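Local coordinates for fructosyl amine: oxygen oxidoreductase (Aspergillus fumigatus, PDB 3DJE), which deglycates fructosyl amino acids (Amadori products) oxidatively, as an FAD-dependent amadoriase of the sarcosine oxidase-like family, at residues A[281-287]-A[416-422]; A[339-343]-A[408-412]; A[236-240]-A[305-309]. One frame throughout, in Å; residues are numbered along the deposited sequence.

Contact 1: residues A[281-287]-A[416-422]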
loop_
_atom_site.group_PDB
_atom_site.type_symbol
_atom_site.label_atom_id
_atom_site.label_comp_id
_atom_site.label_asym_id
_atom_site.label_seq_id
_atom_site.Cartn_x
_atom_site.Cartn_y
_atom_site.Cartn_z
ATOM N N HIS A 281 -0.136 -11.225 -8.496
ATOM C CA HIS A 281 0.715 -11.180 -9.689
ATOM C C HIS A 281 1.799 -10.140 -9.460
ATOM O O HIS A 281 1.717 -9.370 -8.487
ATOM C CB HIS A 281 -0.111 -10.870 -10.945
ATOM C CG HIS A 281 -0.923 -9.614 -10.850
ATOM N ND1 HIS A 281 -0.363 -8.356 -10.924
ATOM C CD2 HIS A 281 -2.253 -9.424 -10.681
ATOM C CE1 HIS A 281 -1.314 -7.446 -10.816
ATOM N NE2 HIS A 281 -2.472 -8.065 -10.680
ATOM N N PRO A 282 2.867 -10.146 -10.290
ATOM C CA PRO A 282 3.960 -9.189 -10.119
ATOM C C PRO A 282 3.681 -7.709 -10.472
ATOM O O PRO A 282 4.585 -6.889 -10.325
ATOM C CB PRO A 282 5.082 -9.764 -11.001
ATOM C CG PRO A 282 4.660 -11.194 -11.272
ATOM C CD PRO A 282 3.184 -11.129 -11.351
ATOM N N GLY A 283 2.461 -7.393 -10.896
ATOM C CA GLY A 283 2.052 -6.003 -11.105
ATOM C C GLY A 283 1.953 -5.580 -12.556
ATOM O O GLY A 283 2.522 -6.236 -13.444
ATOM N N TYR A 284 1.197 -4.503 -12.789
ATOM C CA TYR A 284 1.126 -3.823 -14.096
ATOM C C TYR A 284 1.884 -2.503 -14.035
ATOM O O TYR A 284 1.674 -1.697 -13.122
ATOM C CB TYR A 284 -0.315 -3.484 -14.459
ATOM C CG TYR A 284 -1.198 -4.647 -14.786
ATOM C CD1 TYR A 284 -1.309 -5.103 -16.097
ATOM C CD2 TYR A 284 -1.962 -5.272 -13.797
ATOM C CE1 TYR A 284 -2.126 -6.173 -16.408
ATOM C CE2 TYR A 284 -2.798 -6.341 -14.095
ATOM C CZ TYR A 284 -2.868 -6.795 -15.409
ATOM O OH TYR A 284 -3.691 -7.848 -15.720
ATOM N N THR A 285 2.752 -2.273 -15.014
ATOM C CA THR A 285 3.299 -0.940 -15.234
ATOM C C THR A 285 2.479 -0.239 -16.325
ATOM O O THR A 285 1.612 -0.848 -16.949
ATOM C CB THR A 285 4.768 -0.996 -15.675
ATOM O OG1 THR A 285 4.863 -1.821 -16.850
ATOM C CG2 THR A 285 5.655 -1.562 -14.559
ATOM N N ASN A 286 2.744 1.045 -16.540
ATOM C CA ASN A 286 2.155 1.753 -17.673
ATOM C C ASN A 286 3.245 2.574 -18.341
ATOM O O ASN A 286 3.286 3.799 -18.211
ATOM C CB ASN A 286 0.981 2.625 -17.233
ATOM C CG ASN A 286 0.197 3.201 -18.414
ATOM O OD1 ASN A 286 -0.106 2.493 -19.377
ATOM N ND2 ASN A 286 -0.149 4.482 -18.330
HETATM N N MSE A 287 4.134 1.860 -19.035
HETATM C CA MSE A 287 5.336 2.416 -19.648
HETATM C C MSE A 287 5.008 3.252 -20.877
HETATM O O MSE A 287 4.484 2.746 -21.868
HETATM C CB MSE A 287 6.313 1.295 -20.033
HETATM C CG MSE A 287 6.853 0.484 -18.862
HETATM SE SE MSE A 287 7.858 1.583 -17.594
HETATM C CE MSE A 287 8.450 0.218 -16.347
ATOM N N ASN A 416 3.519 -14.619 -14.040
ATOM C CA ASN A 416 4.832 -14.523 -13.404
ATOM C C ASN A 416 5.772 -13.580 -14.157
ATOM O O ASN A 416 6.968 -13.854 -14.313
ATOM C CB ASN A 416 5.445 -15.916 -13.208
ATOM C CG ASN A 416 4.792 -16.675 -12.067
ATOM O OD1 ASN A 416 4.058 -17.635 -12.284
ATOM N ND2 ASN A 416 5.046 -16.234 -10.847
ATOM N N ARG A 417 5.183 -12.491 -14.643
ATOM C CA ARG A 417 5.866 -11.418 -15.347
ATOM C C ARG A 417 5.290 -10.117 -14.813
ATOM O O ARG A 417 4.112 -10.067 -14.441
ATOM C CB ARG A 417 5.544 -11.436 -16.844
ATOM C CG ARG A 417 5.852 -12.698 -17.587
ATOM C CD ARG A 417 5.580 -12.471 -19.068
ATOM N NE ARG A 417 6.154 -13.524 -19.903
ATOM C CZ ARG A 417 7.424 -13.569 -20.301
ATOM N NH1 ARG A 417 8.285 -12.628 -19.933
ATOM N NH2 ARG A 417 7.840 -14.574 -21.062
ATOM N N VAL A 418 6.101 -9.066 -14.810
ATOM C CA VAL A 418 5.564 -7.715 -14.646
ATOM C C VAL A 418 4.871 -7.324 -15.958
ATOM O O VAL A 418 5.515 -7.221 -17.019
ATOM C CB VAL A 418 6.662 -6.693 -14.266
ATOM C CG1 VAL A 418 6.072 -5.289 -14.059
ATOM C CG2 VAL A 418 7.404 -7.137 -13.006
HETATM N N MSE A 419 3.559 -7.124 -15.884
HETATM C CA MSE A 419 2.740 -6.838 -17.060
HETATM C C MSE A 419 2.679 -5.343 -17.360
HETATM O O MSE A 419 3.272 -4.536 -16.645
HETATM C CB MSE A 419 1.338 -7.415 -16.860
HETATM C CG MSE A 419 1.356 -8.912 -16.625
HETATM SE SE MSE A 419 -0.312 -9.549 -15.929
HETATM C CE MSE A 419 -0.154 -8.818 -14.125
ATOM N N ASP A 420 1.985 -4.980 -18.437
ATOM C CA ASP A 420 1.811 -3.574 -18.785
ATOM C C ASP A 420 0.415 -3.305 -19.331
ATOM O O ASP A 420 -0.128 -4.090 -20.108
ATOM C CB ASP A 420 2.895 -3.113 -19.775
ATOM C CG ASP A 420 3.004 -1.596 -19.859
ATOM O OD1 ASP A 420 3.943 -1.027 -19.263
ATOM O OD2 ASP A 420 2.139 -0.975 -20.513
ATOM N N PHE A 421 -0.172 -2.190 -18.907
ATOM C CA PHE A 421 -1.537 -1.854 -19.298
ATOM C C PHE A 421 -1.705 -1.625 -20.800
ATOM O O PHE A 421 -2.815 -1.751 -21.319
ATOM C CB PHE A 421 -2.038 -0.641 -18.506
ATOM C CG PHE A 421 -2.444 -0.967 -17.086
ATOM C CD1 PHE A 421 -3.496 -1.854 -16.830
ATOM C CD2 PHE A 421 -1.795 -0.369 -16.004
ATOM C CE1 PHE A 421 -3.883 -2.158 -15.512
ATOM C CE2 PHE A 421 -2.177 -0.675 -14.674
ATOM C CZ PHE A 421 -3.220 -1.560 -14.436
ATOM N N HIS A 422 -0.609 -1.287 -21.483
ATOM C CA HIS A 422 -0.643 -1.149 -22.947
ATOM C C HIS A 422 -0.996 -2.468 -23.638
ATOM O O HIS A 422 -1.467 -2.466 -24.779
ATOM C CB HIS A 422 0.682 -0.598 -23.489
ATOM C CG HIS A 422 0.914 0.841 -23.146
ATOM N ND1 HIS A 422 1.608 1.236 -22.021
ATOM C CD2 HIS A 422 0.527 1.980 -23.770
ATOM C CE1 HIS A 422 1.646 2.556 -21.972
ATOM N NE2 HIS A 422 0.998 3.032 -23.021
#

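Contact 2: residues A[339-343]-A[408-412]. With FSA (1-S-(carboxymethyl)-1-thio-beta-D-fructopyranose), chain D.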
loop_
_atom_site.group_PDB
_atom_site.type_symbol
_atom_site.label_atom_id
_atom_site.label_comp_id
_atom_site.label_asym_id
_atom_site.label_seq_id
_atom_site.Cartn_x
_atom_site.Cartn_y
_atom_site.Cartn_z
ATOM N N ASP A 339 7.564 0.791 -6.531
ATOM C CA ASP A 339 8.579 -0.118 -5.999
ATOM C C ASP A 339 9.970 0.464 -6.185
ATOM O O ASP A 339 10.332 0.927 -7.288
ATOM C CB ASP A 339 8.570 -1.450 -6.750
ATOM C CG ASP A 339 7.378 -2.323 -6.424
ATOM O OD1 ASP A 339 7.004 -2.434 -5.237
ATOM O OD2 ASP A 339 6.871 -2.939 -7.373
ATOM N N THR A 340 10.756 0.434 -5.117
ATOM C CA THR A 340 12.194 0.665 -5.224
ATOM C C THR A 340 12.847 -0.627 -5.747
ATOM O O THR A 340 12.191 -1.670 -5.828
ATOM C CB THR A 340 12.810 1.070 -3.881
ATOM O OG1 THR A 340 12.523 0.043 -2.927
ATOM C CG2 THR A 340 12.239 2.435 -3.378
ATOM N N ALA A 341 14.137 -0.562 -6.098
ATOM C CA ALA A 341 14.820 -1.701 -6.728
ATOM C C ALA A 341 14.920 -2.942 -5.841
ATOM O O ALA A 341 15.098 -4.053 -6.345
ATOM C CB ALA A 341 16.221 -1.286 -7.228
ATOM N N ASN A 342 14.806 -2.742 -4.529
ATOM C CA ASN A 342 14.858 -3.839 -3.551
ATOM C C ASN A 342 13.663 -3.834 -2.587
ATOM O O ASN A 342 13.673 -4.519 -1.561
ATOM C CB ASN A 342 16.174 -3.777 -2.769
ATOM C CG ASN A 342 16.289 -2.531 -1.917
ATOM O OD1 ASN A 342 15.450 -1.620 -1.996
ATOM N ND2 ASN A 342 17.338 -2.471 -1.102
ATOM N N ARG A 343 12.654 -3.028 -2.927
ATOM C CA ARG A 343 11.421 -2.881 -2.135
ATOM C C ARG A 343 11.648 -2.408 -0.692
ATOM O O ARG A 343 10.828 -2.646 0.196
ATOM C CB ARG A 343 10.543 -4.130 -2.223
ATOM C CG ARG A 343 9.966 -4.316 -3.611
ATOM C CD ARG A 343 9.055 -5.525 -3.642
ATOM N NE ARG A 343 7.849 -5.302 -2.850
ATOM C CZ ARG A 343 6.972 -6.250 -2.544
ATOM N NH1 ARG A 343 7.169 -7.499 -2.972
ATOM N NH2 ARG A 343 5.903 -5.945 -1.826
ATOM N N THR A 408 10.528 -9.027 -11.204
ATOM C CA THR A 408 9.310 -9.413 -10.482
ATOM C C THR A 408 9.385 -9.105 -8.979
ATOM O O THR A 408 8.369 -9.170 -8.275
ATOM C CB THR A 408 8.969 -10.904 -10.698
ATOM O OG1 THR A 408 10.116 -11.704 -10.381
ATOM C CG2 THR A 408 8.547 -11.152 -12.144
ATOM N N LEU A 409 10.589 -8.798 -8.497
ATOM C CA LEU A 409 10.818 -8.343 -7.106
ATOM C C LEU A 409 10.195 -9.242 -6.035
ATOM O O LEU A 409 9.581 -8.755 -5.076
ATOM C CB LEU A 409 10.341 -6.893 -6.923
ATOM C CG LEU A 409 11.131 -5.855 -7.722
ATOM C CD1 LEU A 409 10.450 -4.489 -7.670
ATOM C CD2 LEU A 409 12.551 -5.759 -7.251
ATOM N N GLY A 410 10.361 -10.550 -6.211
ATOM C CA GLY A 410 9.897 -11.528 -5.235
ATOM C C GLY A 410 8.406 -11.800 -5.251
ATOM O O GLY A 410 7.903 -12.517 -4.381
ATOM N N ARG A 411 7.701 -11.251 -6.237
ATOM C CA ARG A 411 6.271 -11.516 -6.399
ATOM C C ARG A 411 6.021 -12.636 -7.404
ATOM O O ARG A 411 6.820 -12.850 -8.325
ATOM C CB ARG A 411 5.520 -10.258 -6.843
ATOM C CG ARG A 411 5.635 -9.079 -5.881
ATOM C CD ARG A 411 4.773 -7.941 -6.399
ATOM N NE ARG A 411 4.687 -6.805 -5.476
ATOM C CZ ARG A 411 5.394 -5.680 -5.585
ATOM N NH1 ARG A 411 6.284 -5.524 -6.571
ATOM N NH2 ARG A 411 5.215 -4.689 -4.707
ATOM N N PHE A 412 4.896 -13.314 -7.219
ATOM C CA PHE A 412 4.487 -14.442 -8.051
ATOM C C PHE A 412 3.027 -14.307 -8.470
ATOM O O PHE A 412 2.336 -13.360 -8.065
ATOM C CB PHE A 412 4.703 -15.758 -7.293
ATOM C CG PHE A 412 6.144 -16.059 -7.041
ATOM C CD1 PHE A 412 6.912 -16.681 -8.022
ATOM C CD2 PHE A 412 6.753 -15.678 -5.846
ATOM C CE1 PHE A 412 8.268 -16.949 -7.807
ATOM C CE2 PHE A 412 8.105 -15.938 -5.622
ATOM C CZ PHE A 412 8.861 -16.574 -6.602
HETATM O OAB FSA D . 2.027 -6.248 3.013
HETATM C CAL FSA D . 1.208 -7.192 3.052
HETATM O OAA FSA D . 1.144 -7.980 4.030
HETATM C CAH FSA D . 0.260 -7.446 1.897
HETATM S SAK FSA D . 0.570 -6.385 0.522
HETATM C C1 FSA D . -0.664 -7.102 -0.528
HETATM C C2 FSA D . -0.368 -6.806 -2.005
HETATM O O2 FSA D . -1.567 -6.970 -2.781
HETATM C C3 FSA D . 0.715 -7.742 -2.552
HETATM O O3 FSA D . 0.239 -9.096 -2.562
HETATM C C4 FSA D . 1.203 -7.310 -3.939
HETATM O O4 FSA D . 2.342 -8.101 -4.315
HETATM C C5 FSA D . 1.608 -5.833 -3.966
HETATM O O5 FSA D . 2.811 -5.616 -3.224
HETATM C C6 FSA D . 0.474 -4.986 -3.409
HETATM O O6 FSA D . 0.128 -5.451 -2.092
HETATM O O HOH W 1 6.246 -10.248 -2.302
#

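Contact 3: residues A[236-240]-A[305-309]. With FSA (1-S-(carboxymethyl)-1-thio-beta-D-fructopyranose), chain D.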
loop_
_atom_site.group_PDB
_atom_site.type_symbol
_atom_site.label_atom_id
_atom_site.label_comp_id
_atom_site.label_asym_id
_atom_site.label_seq_id
_atom_site.Cartn_x
_atom_site.Cartn_y
_atom_site.Cartn_z
ATOM N N TRP A 236 -1.838 -2.938 -8.942
ATOM C CA TRP A 236 -2.500 -4.200 -8.644
ATOM C C TRP A 236 -4.008 -4.023 -8.797
ATOM O O TRP A 236 -4.503 -2.906 -9.026
ATOM C CB TRP A 236 -2.064 -4.759 -7.268
ATOM C CG TRP A 236 -0.661 -5.287 -7.388
ATOM C CD1 TRP A 236 -0.295 -6.569 -7.712
ATOM C CD2 TRP A 236 0.559 -4.532 -7.288
ATOM N NE1 TRP A 236 1.075 -6.662 -7.809
ATOM C CE2 TRP A 236 1.624 -5.431 -7.547
ATOM C CE3 TRP A 236 0.859 -3.191 -6.975
ATOM C CZ2 TRP A 236 2.967 -5.029 -7.522
ATOM C CZ3 TRP A 236 2.205 -2.792 -6.943
ATOM C CH2 TRP A 236 3.243 -3.722 -7.214
ATOM N N THR A 237 -4.716 -5.144 -8.691
ATOM C CA THR A 237 -6.099 -5.253 -9.066
ATOM C C THR A 237 -6.914 -5.778 -7.884
ATOM O O THR A 237 -6.455 -6.632 -7.124
ATOM C CB THR A 237 -6.242 -6.202 -10.298
ATOM O OG1 THR A 237 -5.308 -7.288 -10.176
ATOM C CG2 THR A 237 -5.913 -5.440 -11.562
ATOM N N LEU A 238 -8.116 -5.239 -7.716
ATOM C CA LEU A 238 -9.009 -5.670 -6.643
ATOM C C LEU A 238 -10.465 -5.629 -7.101
ATOM O O LEU A 238 -10.844 -4.805 -7.956
ATOM C CB LEU A 238 -8.813 -4.794 -5.387
ATOM C CG LEU A 238 -9.320 -3.341 -5.421
ATOM C CD1 LEU A 238 -10.775 -3.188 -4.980
ATOM C CD2 LEU A 238 -8.407 -2.427 -4.573
ATOM N N VAL A 239 -11.267 -6.519 -6.524
ATOM C CA VAL A 239 -12.714 -6.540 -6.752
ATOM C C VAL A 239 -13.434 -6.739 -5.419
ATOM O O VAL A 239 -12.825 -7.196 -4.453
ATOM C CB VAL A 239 -13.156 -7.675 -7.746
ATOM C CG1 VAL A 239 -12.375 -7.595 -9.043
ATOM C CG2 VAL A 239 -13.034 -9.067 -7.100
ATOM N N HIS A 240 -14.718 -6.389 -5.383
ATOM C CA HIS A 240 -15.621 -6.770 -4.294
ATOM C C HIS A 240 -16.734 -7.675 -4.840
ATOM O O HIS A 240 -17.208 -7.473 -5.962
ATOM C CB HIS A 240 -16.306 -5.538 -3.709
ATOM C CG HIS A 240 -15.384 -4.567 -3.026
ATOM N ND1 HIS A 240 -15.857 -3.512 -2.275
ATOM C CD2 HIS A 240 -14.031 -4.502 -2.959
ATOM C CE1 HIS A 240 -14.834 -2.820 -1.797
ATOM N NE2 HIS A 240 -13.715 -3.407 -2.186
ATOM N N ILE A 305 -11.056 -3.474 -13.793
ATOM C CA ILE A 305 -9.818 -4.236 -13.894
ATOM C C ILE A 305 -9.743 -4.906 -15.273
ATOM O O ILE A 305 -10.781 -5.086 -15.903
ATOM C CB ILE A 305 -9.676 -5.280 -12.762
ATOM C CG1 ILE A 305 -10.830 -6.293 -12.776
ATOM C CG2 ILE A 305 -9.599 -4.567 -11.397
ATOM C CD1 ILE A 305 -10.590 -7.484 -11.872
ATOM N N PRO A 306 -8.526 -5.260 -15.732
ATOM C CA PRO A 306 -8.409 -6.023 -16.992
ATOM C C PRO A 306 -9.193 -7.327 -16.931
ATOM O O PRO A 306 -9.270 -7.951 -15.870
ATOM C CB PRO A 306 -6.908 -6.323 -17.076
ATOM C CG PRO A 306 -6.260 -5.198 -16.300
ATOM C CD PRO A 306 -7.200 -4.986 -15.147
ATOM N N LYS A 307 -9.756 -7.755 -18.063
ATOM C CA LYS A 307 -10.494 -9.013 -18.091
ATOM C C LYS A 307 -9.635 -10.203 -17.662
ATOM O O LYS A 307 -10.136 -11.114 -17.010
ATOM C CB LYS A 307 -11.137 -9.243 -19.464
ATOM C CG LYS A 307 -12.350 -8.346 -19.716
ATOM C CD LYS A 307 -13.660 -9.001 -19.287
ATOM C CE LYS A 307 -14.254 -9.845 -20.418
ATOM N NZ LYS A 307 -15.609 -10.386 -20.090
ATOM N N GLU A 308 -8.345 -10.182 -18.001
ATOM C CA GLU A 308 -7.440 -11.255 -17.593
ATOM C C GLU A 308 -7.344 -11.335 -16.062
ATOM O O GLU A 308 -7.236 -12.436 -15.497
ATOM C CB GLU A 308 -6.063 -11.110 -18.243
ATOM C CG GLU A 308 -5.331 -9.825 -17.895
ATOM C CD GLU A 308 -3.850 -9.876 -18.209
ATOM O OE1 GLU A 308 -3.307 -10.996 -18.428
ATOM O OE2 GLU A 308 -3.231 -8.790 -18.232
ATOM N N ALA A 309 -7.421 -10.171 -15.406
ATOM C CA ALA A 309 -7.427 -10.106 -13.936
ATOM C C ALA A 309 -8.699 -10.701 -13.350
ATOM O O ALA A 309 -8.647 -11.458 -12.378
ATOM C CB ALA A 309 -7.209 -8.665 -13.447
HETATM O OAB FSA D . 2.027 -6.248 3.013
HETATM C CAL FSA D . 1.208 -7.192 3.052
HETATM O OAA FSA D . 1.144 -7.980 4.030
HETATM C CAH FSA D . 0.260 -7.446 1.897
HETATM S SAK FSA D . 0.570 -6.385 0.522
HETATM C C1 FSA D . -0.664 -7.102 -0.528
HETATM C C2 FSA D . -0.368 -6.806 -2.005
HETATM O O2 FSA D . -1.567 -6.970 -2.781
HETATM C C3 FSA D . 0.715 -7.742 -2.552
HETATM O O3 FSA D . 0.239 -9.096 -2.562
HETATM C C4 FSA D . 1.203 -7.310 -3.939
HETATM O O4 FSA D . 2.342 -8.101 -4.315
HETATM C C5 FSA D . 1.608 -5.833 -3.966
HETATM O O5 FSA D . 2.811 -5.616 -3.224
HETATM C C6 FSA D . 0.474 -4.986 -3.409
HETATM O O6 FSA D . 0.128 -5.451 -2.092
#

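Contact 1: residues A[281-287]-A[416-422]
Tyr284 is sandwiched between two side chains of 416-422. On one face of its ring lies Phe421 in an offset stack, centroids 4.6 Å apart and planes only 13° from parallel; on the opposite face sits the terminal methyl CE of Met419, a selenomethionine here. The Met419 chain turns at its last torsion (chi3 -72°), which brings CE over the face of His281 as well, 3.6 Å from that ring's centroid. The long, flexible chain of methionine, modelled here with selenium, suits a place where one methyl meets two rings. The phenol OH continues past this packing to Glu308 and Arg312.

On the other face of the strand pair Asp420 gathers donors from both segments. Its OD1 accepts from Thr285 OG1 at 2.7 Å, on the anti side and out of the carboxylate plane, and from Met287 N at 2.9 Å through the syn lone pair. OD2 takes His422 N, closing an Asx turn, and His422 ND1 at 2.7 Å, so four donors fix the carboxylate. Ahead of the strand residues, Val418 CG2 packs on Pro282 CB.

Between these two layers Met419 N bonds to Gly283 O, Thr285 N to Met419 O, and Phe421 N to Thr285 O. This alternation marks a parallel bridge: the short strand 419-420, close to the C terminus, extends a mixed beta-sheet beside strand 274-289.

Contact 2: residues A[339-343]-A[408-412]
Asp339 OD2 is gripped by two arginines: Arg411 NH1 donates to it at 2.8 Å, and Arg232 adds a second salt bridge. The other oxygen, OD1, takes Arg411 NH2 at 2.9 Å through its syn lone pair, in the guanidinium plane and nearly straight (167°). The grip is therefore end-on, one nitrogen to each oxygen, but twisted, since the carboxylate and guanidinium planes are 34° apart and NH1 meets OD2 from above the carboxylate plane.

With its far end held by Asp339, Arg411 turns its NE side to the bound ligand FSA. NE donates to FSA O4 at 2.9 Å and NH2 to FSA O5 at 3.0 Å, while the chain runs extended from CG to NE. Arg411 and Arg343 both belong to the sugar pocket of this deglycating flavoenzyme, and the placing of Asp339 is consistent with a second-shell role, holding Arg411 toward the fructopyranose hydroxyls.

Arg343 lies flat on Arg411, guanidinium centres 3.5 Å apart and planes at 22°. A bend at chi3 lays its head across that of Arg411. Stacking of two cations is plausible here because Asp339 probably offsets much of their charge, and because Arg343 NH2 has the carbonyl of Ser363 as acceptor. At the edge of Arg343, NH1 makes a weak bond to Leu409 O and a sound one to a water, which reaches Gly410 O only weakly.

Leu409 supplies the apolar part: CD1 touches Asp339 CB at 3.7 Å, and CB packs on Arg343 CD. Its own turn, type I' from Thr408 to Arg411, needs positive phi at both central residues, which Gly410 adopts easily and Leu409 adopts here despite its side chain, while the type I turn from Thr340 to Arg343 brings Ala341 O against Leu409 CD2.

Contact 3: residues A[236-240]-A[305-309]
An extended strand, 236-240, faces the start of a helix: Pro306 takes the N-cap position, and 307-309 are the first helical residues. The two backbones come nearest at Thr237 and Ile305, CA to CA 6.2 Å, too far for strand pairing, and side chains fill the gap. The alternation of the strand points Thr237 and Val239 at the helix start and turns Leu238 away; the Leu238 side chain lies about 4 Å from the bound FAD at the nearest atoms.

Thr237 does most of the touching with its methyl. CG2 stands anti to the carbonyl carbon, and from there it meets three partners: Ile305 CG2 at 3.8 Å, the CD atom of Pro306 at the same distance, and Ala309 CB at 4.0 Å. The OG1 branch serves other partners, Asp279 and His281 NE2, so one threonine offers an apolar tip to the helix and a hydroxyl to the neighbouring strand. Small Ala309 lets the first turn come close.

Ile305 lies across the strand with its two branches parted. CG2 rests near Leu238 O, while CD1, carried by an extended chi2 of 168°, presses on Val239 CG1 at 3.3 Å, a tight carbon pair.

On the far side, Trp236 lays its indole under FSA, FSA C5 standing 3.6 Å above the ring centre. A flat apolar face against the C-H side of a sugar is the CH-pi platform common in carbohydrate sites. Helix 307-320 meets the opposite face of this strand by its N-terminal end, behind the sheet that bears the FSA pocket.

From the N terminus, strand 232-242 comes first, and contact 3 joins its 236-240 portion to 305-309, closing a loop that holds strand 274-289 entire. Contact 1 starts inside that loop, at 281-287, and ends near the C terminus at 416-422, so the two cross. Contact 2, 339-343 with 408-412, follows contact 3 in series and is nested within contact 1. Strands 232-242 and 274-289 are sheet neighbours, and contacts 1 and 3 meet where Trp236 NE1 bonds to His281 O. Contacts 2 and 3 both touch FSA, with Arg411 packed against Trp236, while Pro282 of contact 1 backs Arg411.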